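Local atomic coordinates of 4-hydroxy-tetrahydrodipicolinate synthase (Methylacidiphilum fumariolicum SolV, PDB entry 6T3T), a protein that probably catalyses the condensation of pyruvate with aspartate beta-semialdehyde to 4-hydroxy-tetrahydrodipicolinate, a step of lysine biosynthesis, and works as a homotetramer. Residues I73-G78 / I95-V100; V103-N108 / F116-A121; L131-P136 / G160-G165. All coordinates share one frame; numbering follows the deposited sequence.

Contact 1. Residues I73-G78 / I95-V100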
loop_
_atom_site.group_PDB
_atom_site.type_symbol
_atom_site.label_atom_id
_atom_site.label_comp_id
_atom_site.label_asym_id
_atom_site.label_seq_id
_atom_site.Cartn_x
_atom_site.Cartn_y
_atom_site.Cartn_z
ATOM N N ILE A 73 6.909 -32.738 14.543
ATOM C CA ILE A 73 7.067 -31.448 15.196
ATOM C C ILE A 73 8.063 -30.621 14.395
ATOM O O ILE A 73 9.206 -31.056 14.178
ATOM C CB ILE A 73 7.551 -31.578 16.644
ATOM C CG1 ILE A 73 6.575 -32.430 17.456
ATOM C CG2 ILE A 73 7.708 -30.194 17.246
ATOM C CD1 ILE A 73 7.064 -32.679 18.869
ATOM N N PHE A 74 7.633 -29.438 13.950
ATOM C CA PHE A 74 8.537 -28.437 13.398
ATOM C C PHE A 74 8.490 -27.243 14.335
ATOM O O PHE A 74 7.502 -26.499 14.358
ATOM C CB PHE A 74 8.174 -28.054 11.960
ATOM C CG PHE A 74 8.631 -29.059 10.950
ATOM C CD1 PHE A 74 8.052 -30.321 10.894
ATOM C CD2 PHE A 74 9.678 -28.765 10.084
ATOM C CE1 PHE A 74 8.474 -31.265 9.956
ATOM C CE2 PHE A 74 10.122 -29.712 9.140
ATOM C CZ PHE A 74 9.521 -30.971 9.088
ATOM N N ALA A 75 9.550 -27.084 15.123
ATOM C CA ALA A 75 9.599 -26.059 16.150
ATOM C C ALA A 75 9.944 -24.687 15.569
ATOM O O ALA A 75 10.824 -24.558 14.718
ATOM C CB ALA A 75 10.626 -26.455 17.211
ATOM N N GLY A 76 9.268 -23.659 16.061
ATOM C CA GLY A 76 9.644 -22.300 15.737
ATOM C C GLY A 76 10.928 -21.860 16.422
ATOM O O GLY A 76 10.993 -21.703 17.648
ATOM N N THR A 77 11.971 -21.646 15.618
ATOM C CA THR A 77 13.282 -21.262 16.131
ATOM C C THR A 77 13.838 -20.034 15.409
ATOM O O THR A 77 15.052 -19.822 15.392
ATOM C CB THR A 77 14.277 -22.433 16.059
ATOM O OG1 THR A 77 14.485 -22.847 14.709
ATOM C CG2 THR A 77 13.778 -23.641 16.895
ATOM N N GLY A 78 12.993 -19.239 14.782
ATOM C CA GLY A 78 13.487 -18.057 14.103
ATOM C C GLY A 78 13.804 -16.885 15.028
ATOM O O GLY A 78 13.386 -16.789 16.184
ATOM N N ILE A 95 16.709 -31.414 21.590
ATOM C CA ILE A 95 15.462 -31.969 22.118
ATOM C C ILE A 95 14.965 -33.107 21.223
ATOM O O ILE A 95 14.372 -34.086 21.711
ATOM C CB ILE A 95 14.412 -30.847 22.302
ATOM C CG1 ILE A 95 14.651 -30.114 23.640
ATOM C CG2 ILE A 95 12.991 -31.392 22.213
ATOM C CD1 ILE A 95 14.089 -28.716 23.681
ATOM N N GLY A 96 15.180 -33.004 19.911
ATOM C CA GLY A 96 14.864 -34.098 19.002
ATOM C C GLY A 96 13.613 -33.916 18.166
ATOM O O GLY A 96 12.867 -34.872 17.947
ATOM N N VAL A 97 13.410 -32.727 17.612
ATOM C CA VAL A 97 12.226 -32.472 16.798
ATOM C C VAL A 97 12.462 -32.998 15.387
ATOM O O VAL A 97 13.561 -33.441 15.045
ATOM C CB VAL A 97 11.889 -30.969 16.782
ATOM C CG1 VAL A 97 11.701 -30.444 18.195
ATOM C CG2 VAL A 97 13.010 -30.177 16.077
ATOM N N ASP A 98 11.433 -32.954 14.551
ATOM C CA ASP A 98 11.617 -33.378 13.176
ATOM C C ASP A 98 12.161 -32.279 12.271
ATOM O O ASP A 98 12.715 -32.605 11.220
ATOM C CB ASP A 98 10.295 -33.886 12.630
ATOM C CG ASP A 98 9.719 -34.962 13.492
ATOM O OD1 ASP A 98 10.353 -36.037 13.592
ATOM O OD2 ASP A 98 8.681 -34.705 14.139
ATOM N N GLY A 99 12.038 -31.011 12.658
ATOM C CA GLY A 99 12.476 -29.900 11.825
ATOM C C GLY A 99 12.150 -28.586 12.508
ATOM O O GLY A 99 11.541 -28.562 13.574
ATOM N N VAL A 100 12.510 -27.470 11.858
ATOM C CA VAL A 100 12.271 -26.153 12.445
ATOM C C VAL A 100 11.613 -25.235 11.428
ATOM O O VAL A 100 11.757 -25.410 10.217
ATOM C CB VAL A 100 13.539 -25.464 13.008
ATOM C CG1 VAL A 100 14.029 -26.162 14.264
ATOM C CG2 VAL A 100 14.650 -25.346 11.947
#
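Ile73 and Asp98 meet where two parallel barrel strands start to run together, and most of the polar contact is gathered there. The carboxylate of Asp98 takes the backbone N of Ile73 on OD2, through the anti lone pair, at 2.7 Å. Its CG lies beside its own backbone N, anti to the carbonyl carbon (chi1 -55°), which turns the acid back toward Ile73. In return the O of Ile73 accepts Asp98 N at 2.9 Å, and Gly99 N adds a weak bond to the same oxygen. Further along, Ala75 N binds Gly99 O at 2.9 Å.

Two CA-H...O contacts fill in the pairing: Phe74 CA meets Gly99 O fairly directly, and Val100 CA meets Ala75 O at a more bent angle.

The ring of Phe74 lies over bare backbone. Gly99 CA sits 3.9 Å from the ring centroid, over one face and offset toward the rim, a CH-pi contact; with no side chain on Gly99, the ring can settle directly on its CA. On the side of Ala75 and Val100, Val97 CG1 from the preceding loop touches Ile73 CG2 at 4.1 Å and also Ala75 CB, while CB and CG1 of Val100 pack against Thr77 OG1, a hydroxyl hydrogen-bonded to Thr89.

Strands 72-76 and 99-103, with helix 82-95 between them, form one beta-alpha-beta unit of the TIM barrel. Phe74 faces the barrel interior, touching Leu131 of strand 130-134, whereas Val97 and Val100 pack outward on helix 82-95, and Val97 also meets Val60 of helix 53-67.

Contact 2. Residues V103-N108 / F116-A121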
loop_
_atom_site.group_PDB
_atom_site.type_symbol
_atom_site.label_atom_id
_atom_site.label_comp_id
_atom_site.label_asym_id
_atom_site.label_seq_id
_atom_site.Cartn_x
_atom_site.Cartn_y
_atom_site.Cartn_z
ATOM N N VAL A 103 11.014 -18.040 10.773
ATOM C CA VAL A 103 10.456 -16.788 10.271
ATOM C C VAL A 103 11.588 -15.934 9.724
ATOM O O VAL A 103 12.725 -15.961 10.229
ATOM C CB VAL A 103 9.709 -16.041 11.392
ATOM C CG1 VAL A 103 10.719 -15.464 12.412
ATOM C CG2 VAL A 103 8.820 -14.918 10.811
ATOM N N SER A 104 11.291 -15.164 8.674
ATOM C CA SER A 104 12.300 -14.235 8.210
ATOM C C SER A 104 12.520 -13.176 9.293
ATOM O O SER A 104 11.613 -12.890 10.083
ATOM C CB SER A 104 11.896 -13.582 6.881
ATOM O OG SER A 104 10.727 -12.847 7.048
ATOM N N PRO A 105 13.741 -12.644 9.402
ATOM C CA PRO A 105 14.000 -11.565 10.359
ATOM C C PRO A 105 12.951 -10.468 10.284
ATOM O O PRO A 105 12.540 -10.044 9.205
ATOM C CB PRO A 105 15.380 -11.052 9.938
ATOM C CG PRO A 105 16.078 -12.269 9.441
ATOM C CD PRO A 105 14.978 -13.110 8.761
ATOM N N TYR A 106 12.482 -10.055 11.449
ATOM C CA TYR A 106 11.511 -8.989 11.603
ATOM C C TYR A 106 12.239 -7.742 12.118
ATOM O O TYR A 106 13.297 -7.839 12.758
ATOM C CB TYR A 106 10.404 -9.434 12.570
ATOM C CG TYR A 106 10.992 -10.154 13.771
ATOM C CD1 TYR A 106 11.547 -9.446 14.856
ATOM C CD2 TYR A 106 11.111 -11.530 13.761
ATOM C CE1 TYR A 106 12.138 -10.116 15.924
ATOM C CE2 TYR A 106 11.701 -12.204 14.797
ATOM C CZ TYR A 106 12.217 -11.501 15.875
ATOM O OH TYR A 106 12.804 -12.208 16.888
ATOM N N TYR A 107 11.687 -6.579 11.778
ATOM C CA TYR A 107 12.071 -5.269 12.321
ATOM C C TYR A 107 13.368 -4.694 11.727
ATOM O O TYR A 107 13.404 -3.508 11.386
ATOM C CB TYR A 107 12.191 -5.320 13.849
ATOM C CG TYR A 107 12.499 -3.958 14.474
ATOM C CD1 TYR A 107 11.594 -2.914 14.385
ATOM C CD2 TYR A 107 13.678 -3.735 15.171
ATOM C CE1 TYR A 107 11.866 -1.673 14.959
ATOM C CE2 TYR A 107 13.950 -2.506 15.762
ATOM C CZ TYR A 107 13.045 -1.479 15.633
ATOM O OH TYR A 107 13.312 -0.263 16.212
ATOM N N ASN A 108 14.435 -5.492 11.608
ATOM C CA ASN A 108 15.672 -4.906 11.084
ATOM C C ASN A 108 15.723 -4.892 9.563
ATOM O O ASN A 108 16.645 -4.293 9.003
ATOM C CB ASN A 108 16.929 -5.593 11.665
ATOM C CG ASN A 108 16.848 -7.107 11.662
ATOM O OD1 ASN A 108 16.007 -7.699 10.974
ATOM N ND2 ASN A 108 17.718 -7.750 12.463
ATOM N N PHE A 116 19.453 -14.283 2.422
ATOM C CA PHE A 116 20.186 -15.439 1.923
ATOM C C PHE A 116 21.295 -15.859 2.890
ATOM O O PHE A 116 21.419 -17.042 3.230
ATOM C CB PHE A 116 20.759 -15.136 0.532
ATOM C CG PHE A 116 21.584 -16.256 -0.019
ATOM C CD1 PHE A 116 20.978 -17.346 -0.632
ATOM C CD2 PHE A 116 22.962 -16.254 0.114
ATOM C CE1 PHE A 116 21.738 -18.399 -1.119
ATOM C CE2 PHE A 116 23.719 -17.307 -0.381
ATOM C CZ PHE A 116 23.105 -18.375 -0.995
ATOM N N ARG A 117 22.110 -14.904 3.351
ATOM C CA ARG A 117 23.149 -15.235 4.330
ATOM C C ARG A 117 22.558 -15.706 5.653
ATOM O O ARG A 117 23.106 -16.610 6.291
ATOM C CB ARG A 117 24.052 -14.036 4.571
ATOM C CG ARG A 117 24.848 -13.620 3.357
ATOM C CD ARG A 117 25.697 -12.411 3.666
ATOM N NE ARG A 117 26.244 -11.814 2.444
ATOM C CZ ARG A 117 27.383 -12.191 1.883
ATOM N NH1 ARG A 117 28.104 -13.155 2.441
ATOM N NH2 ARG A 117 27.804 -11.612 0.769
ATOM N N HIS A 118 21.454 -15.091 6.094
ATOM C CA HIS A 118 20.836 -15.476 7.360
ATOM C C HIS A 118 20.368 -16.927 7.307
ATOM O O HIS A 118 20.731 -17.754 8.155
ATOM C CB HIS A 118 19.664 -14.541 7.660
ATOM C CG HIS A 118 18.812 -14.951 8.817
ATOM N ND1 HIS A 118 19.115 -14.609 10.118
ATOM C CD2 HIS A 118 17.634 -15.622 8.866
ATOM C CE1 HIS A 118 18.166 -15.062 10.919
ATOM N NE2 HIS A 118 17.252 -15.673 10.184
ATOM N N PHE A 119 19.543 -17.248 6.322
ATOM C CA PHE A 119 18.998 -18.597 6.251
ATOM C C PHE A 119 20.085 -19.614 5.897
ATOM O O PHE A 119 20.117 -20.707 6.479
ATOM C CB PHE A 119 17.828 -18.648 5.259
ATOM C CG PHE A 119 16.550 -17.968 5.770
ATOM C CD1 PHE A 119 15.876 -18.470 6.877
ATOM C CD2 PHE A 119 16.020 -16.856 5.129
ATOM C CE1 PHE A 119 14.707 -17.865 7.350
ATOM C CE2 PHE A 119 14.832 -16.238 5.599
ATOM C CZ PHE A 119 14.200 -16.740 6.726
ATOM N N SER A 120 21.043 -19.248 5.023
ATOM C CA SER A 120 22.119 -20.191 4.699
ATOM C C SER A 120 22.950 -20.534 5.930
ATOM O O SER A 120 23.310 -21.699 6.132
ATOM C CB SER A 120 23.032 -19.651 3.607
ATOM O OG SER A 120 22.327 -19.468 2.398
ATOM N N ALA A 121 23.258 -19.543 6.757
ATOM C CA ALA A 121 24.056 -19.797 7.946
ATOM C C ALA A 121 23.335 -20.732 8.907
ATOM O O ALA A 121 23.965 -21.606 9.497
ATOM C CB ALA A 121 24.403 -18.480 8.641
HETATM O O HOH W 1 14.854 -16.075 11.652
#
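Ser104 and Pro105 come up against Phe119 and His118 as an extended piece of chain beside a helix, the backbones well apart: the nearest CA atoms, Ser104 to Phe119, are 8.2 Å from each other, so side chains and one water bridge the gap.

Pro105 and His118 reach toward each other tip to tip. The imidazole lays its face on the proline, with Pro105 CG 3.6 Å from the ring centroid and only 6° off the normal, a nearly central CH-pi contact; CD rests over the CD2-NE2 side of the same ring. CG of His118 is anti to the backbone N (chi1 171°), which carries the ring out from the helix to the loop. Both ring nitrogens have partners: ND1 is hydrogen-bonded to Thr82, and NE2 holds a water at 2.8 Å lying in the ring plane. That water donates to Val103 O at 2.6 Å, tying the imidazole to the end of strand 99-103.

Phe119 comes in differently, by its tip. CZ stops 3.5 Å from Ser104 CA, which lies at the ring edge near its plane, and also touches Ser104 CB and Pro105 CD. His118 CD2 stands 3.8 Å above the centre of the Phe119 ring, while Phe119 CE1 lies in the plane of the imidazole at its edge.

Further along the loop Tyr107, predicted to belong to the proton relay, hydrogen-bonds Thr44 of the second subunit. The loop leads from strand 99-103 into helix 112-125, which lies back against it on the outside of the barrel. Phe119 also packs on Leu132 of strand 130-134 and on Leu151 of helix 145-154.

Contact 3. Residues L131-P136 / G160-G165. With SO4 (sulfate ion), chain E.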
loop_
_atom_site.group_PDB
_atom_site.type_symbol
_atom_site.label_atom_id
_atom_site.label_comp_id
_atom_site.label_asym_id
_atom_site.label_seq_id
_atom_site.Cartn_x
_atom_site.Cartn_y
_atom_site.Cartn_z
ATOM N N LEU A 131 11.782 -25.345 7.366
ATOM C CA LEU A 131 10.728 -24.621 6.657
ATOM C C LEU A 131 10.986 -23.128 6.823
ATOM O O LEU A 131 11.120 -22.645 7.951
ATOM C CB LEU A 131 9.340 -24.996 7.190
ATOM C CG LEU A 131 8.789 -26.418 7.001
ATOM C CD1 LEU A 131 7.571 -26.612 7.897
ATOM C CD2 LEU A 131 8.385 -26.696 5.545
ATOM N N LEU A 132 11.104 -22.414 5.708
ATOM C CA LEU A 132 11.133 -20.962 5.735
ATOM C C LEU A 132 9.747 -20.442 6.078
ATOM O O LEU A 132 8.743 -21.151 5.956
ATOM C CB LEU A 132 11.565 -20.391 4.375
ATOM C CG LEU A 132 12.928 -20.808 3.798
ATOM C CD1 LEU A 132 13.186 -20.140 2.444
ATOM C CD2 LEU A 132 14.082 -20.519 4.803
ATOM N N TYR A 133 9.680 -19.184 6.505
ATOM C CA TYR A 133 8.388 -18.620 6.865
ATOM C C TYR A 133 8.355 -17.161 6.425
ATOM O O TYR A 133 9.014 -16.311 7.020
ATOM C CB TYR A 133 8.136 -18.803 8.355
ATOM C CG TYR A 133 6.874 -18.219 8.948
ATOM C CD1 TYR A 133 5.801 -17.826 8.163
ATOM C CD2 TYR A 133 6.763 -18.093 10.321
ATOM C CE1 TYR A 133 4.663 -17.289 8.732
ATOM C CE2 TYR A 133 5.635 -17.576 10.905
ATOM C CZ TYR A 133 4.591 -17.172 10.120
ATOM O OH TYR A 133 3.493 -16.653 10.751
ATOM N N ASN A 134 7.615 -16.889 5.352
ATOM C CA ASN A 134 7.515 -15.552 4.784
ATOM C C ASN A 134 6.228 -14.908 5.278
ATOM O O ASN A 134 5.137 -15.414 5.000
ATOM C CB ASN A 134 7.525 -15.589 3.266
ATOM C CG ASN A 134 7.419 -14.210 2.681
ATOM O OD1 ASN A 134 8.139 -13.296 3.112
ATOM N ND2 ASN A 134 6.468 -14.018 1.765
ATOM N N ILE A 135 6.349 -13.812 6.018
ATOM C CA ILE A 135 5.163 -13.086 6.468
ATOM C C ILE A 135 5.495 -11.597 6.512
ATOM O O ILE A 135 5.840 -11.055 7.577
ATOM C CB ILE A 135 4.623 -13.639 7.810
ATOM C CG1 ILE A 135 3.370 -12.864 8.249
ATOM C CG2 ILE A 135 5.713 -13.740 8.928
ATOM C CD1 ILE A 135 2.474 -13.667 9.135
ATOM N N PRO A 136 5.425 -10.913 5.361
ATOM C CA PRO A 136 5.816 -9.498 5.302
ATOM C C PRO A 136 4.972 -8.556 6.149
ATOM O O PRO A 136 5.487 -7.515 6.568
ATOM C CB PRO A 136 5.703 -9.163 3.800
ATOM C CG PRO A 136 4.780 -10.169 3.241
ATOM C CD PRO A 136 4.997 -11.426 4.050
ATOM N N GLY A 160 10.950 -26.476 2.328
ATOM C CA GLY A 160 9.651 -25.895 2.052
ATOM C C GLY A 160 9.545 -24.516 2.664
ATOM O O GLY A 160 10.502 -23.995 3.240
ATOM N N ILE A 161 8.347 -23.953 2.575
ATOM C CA ILE A 161 8.089 -22.607 3.052
ATOM C C ILE A 161 6.641 -22.543 3.528
ATOM O O ILE A 161 5.734 -23.082 2.891
ATOM C CB ILE A 161 8.374 -21.564 1.945
ATOM C CG1 ILE A 161 8.154 -20.133 2.467
ATOM C CG2 ILE A 161 7.551 -21.847 0.645
ATOM C CD1 ILE A 161 8.774 -19.098 1.531
ATOM N N LYS A 162 6.444 -21.926 4.683
ATOM C CA LYS A 162 5.135 -21.435 5.081
ATOM C C LYS A 162 4.981 -20.070 4.430
ATOM O O LYS A 162 5.594 -19.087 4.852
ATOM C CB LYS A 162 5.020 -21.346 6.595
ATOM C CG LYS A 162 3.652 -20.891 7.083
ATOM C CD LYS A 162 3.713 -20.556 8.576
ATOM C CE LYS A 162 2.370 -20.046 9.088
ATOM N NZ LYS A 162 2.385 -19.820 10.562
ATOM N N GLU A 163 4.182 -20.009 3.383
ATOM C CA GLU A 163 3.998 -18.778 2.630
ATOM C C GLU A 163 2.811 -18.024 3.225
ATOM O O GLU A 163 1.659 -18.468 3.136
ATOM C CB GLU A 163 3.814 -19.069 1.143
ATOM C CG GLU A 163 3.564 -17.828 0.307
ATOM C CD GLU A 163 4.602 -16.739 0.543
ATOM O OE1 GLU A 163 5.796 -17.037 0.650
ATOM O OE2 GLU A 163 4.210 -15.568 0.637
ATOM N N ALA A 164 3.100 -16.926 3.917
ATOM C CA ALA A 164 2.061 -16.110 4.522
ATOM C C ALA A 164 2.149 -14.674 4.007
ATOM O O ALA A 164 1.906 -13.715 4.741
ATOM C CB ALA A 164 2.136 -16.190 6.045
ATOM N N GLY A 165 2.538 -14.514 2.745
ATOM C CA GLY A 165 2.521 -13.193 2.146
ATOM C C GLY A 165 1.160 -12.674 1.694
ATOM O O GLY A 165 1.089 -11.576 1.139
HETATM S S SO4 E . 2.893 -19.202 13.543
HETATM O O1 SO4 E . 2.292 -19.465 14.854
HETATM O O2 SO4 E . 3.620 -20.352 13.025
HETATM O O3 SO4 E . 3.904 -18.159 13.671
HETATM O O4 SO4 E . 1.816 -18.849 12.630
#
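The predicted Schiff-base lysine, Lys162, and the predicted proton donor/acceptor, Tyr133, sit side by side on adjacent parallel strands of the TIM barrel. Their strands, 24° apart, are laced by Leu132 N to Gly160 O, Lys162 N to Leu132 O (2.7 Å) and Asn134 N to Lys162 O; Ala164 N to Asn134 O extends the ladder.

Lys162 is extended, with CG anti to the backbone N (chi1 -178°), and runs alongside the Tyr133 ring. Its CD lies over one face, 3.6 Å from the centroid, while Ile135 CG2 covers the opposite face and Ala164 CB meets the edge at CE1 (3.8 Å). A sulfate, probably from the crystallisation liquor, lies by both side-chain ends and is hydrogen-bonded to Thr44 and Thr45; its approach to Lys162 NZ is too close to interpret.

On the other face Asn134 ND2 bonds Glu163 OE2 at 3.0 Å, with OE2 near the amide plane of Asn134 and using its syn lone pair; Asn134 OD1 accepts Ile143 N, and ND2 also reaches Asp142. Gly165 N reaches OE2 from above the carboxylate plane.

A lysine and a tyrosine on neighbouring strands, pointing into the barrel, are characteristic of the aldolase-like DapA family.

Following the chain from the N terminus, the three contacts come in series, each closing before the next opens. Contact 1 closes the beta-alpha-beta crossover through helix 82-95. Strand 99-103 then carries the chain on to contact 2, a short closure that brings helix 112-125 back onto the loop before it. Contact 3 spans the longer excursion through helices 136-139 and 145-154 to strand 158-163. Across the barrel wall they are joined strand to strand: Val100 O probably accepts Leu131 N, and Ser104 N probably binds Tyr133 O, so strand 130-134 lies against strand 99-103. Val103 packs on Tyr133 and Ile135, joining contacts 2 and 3.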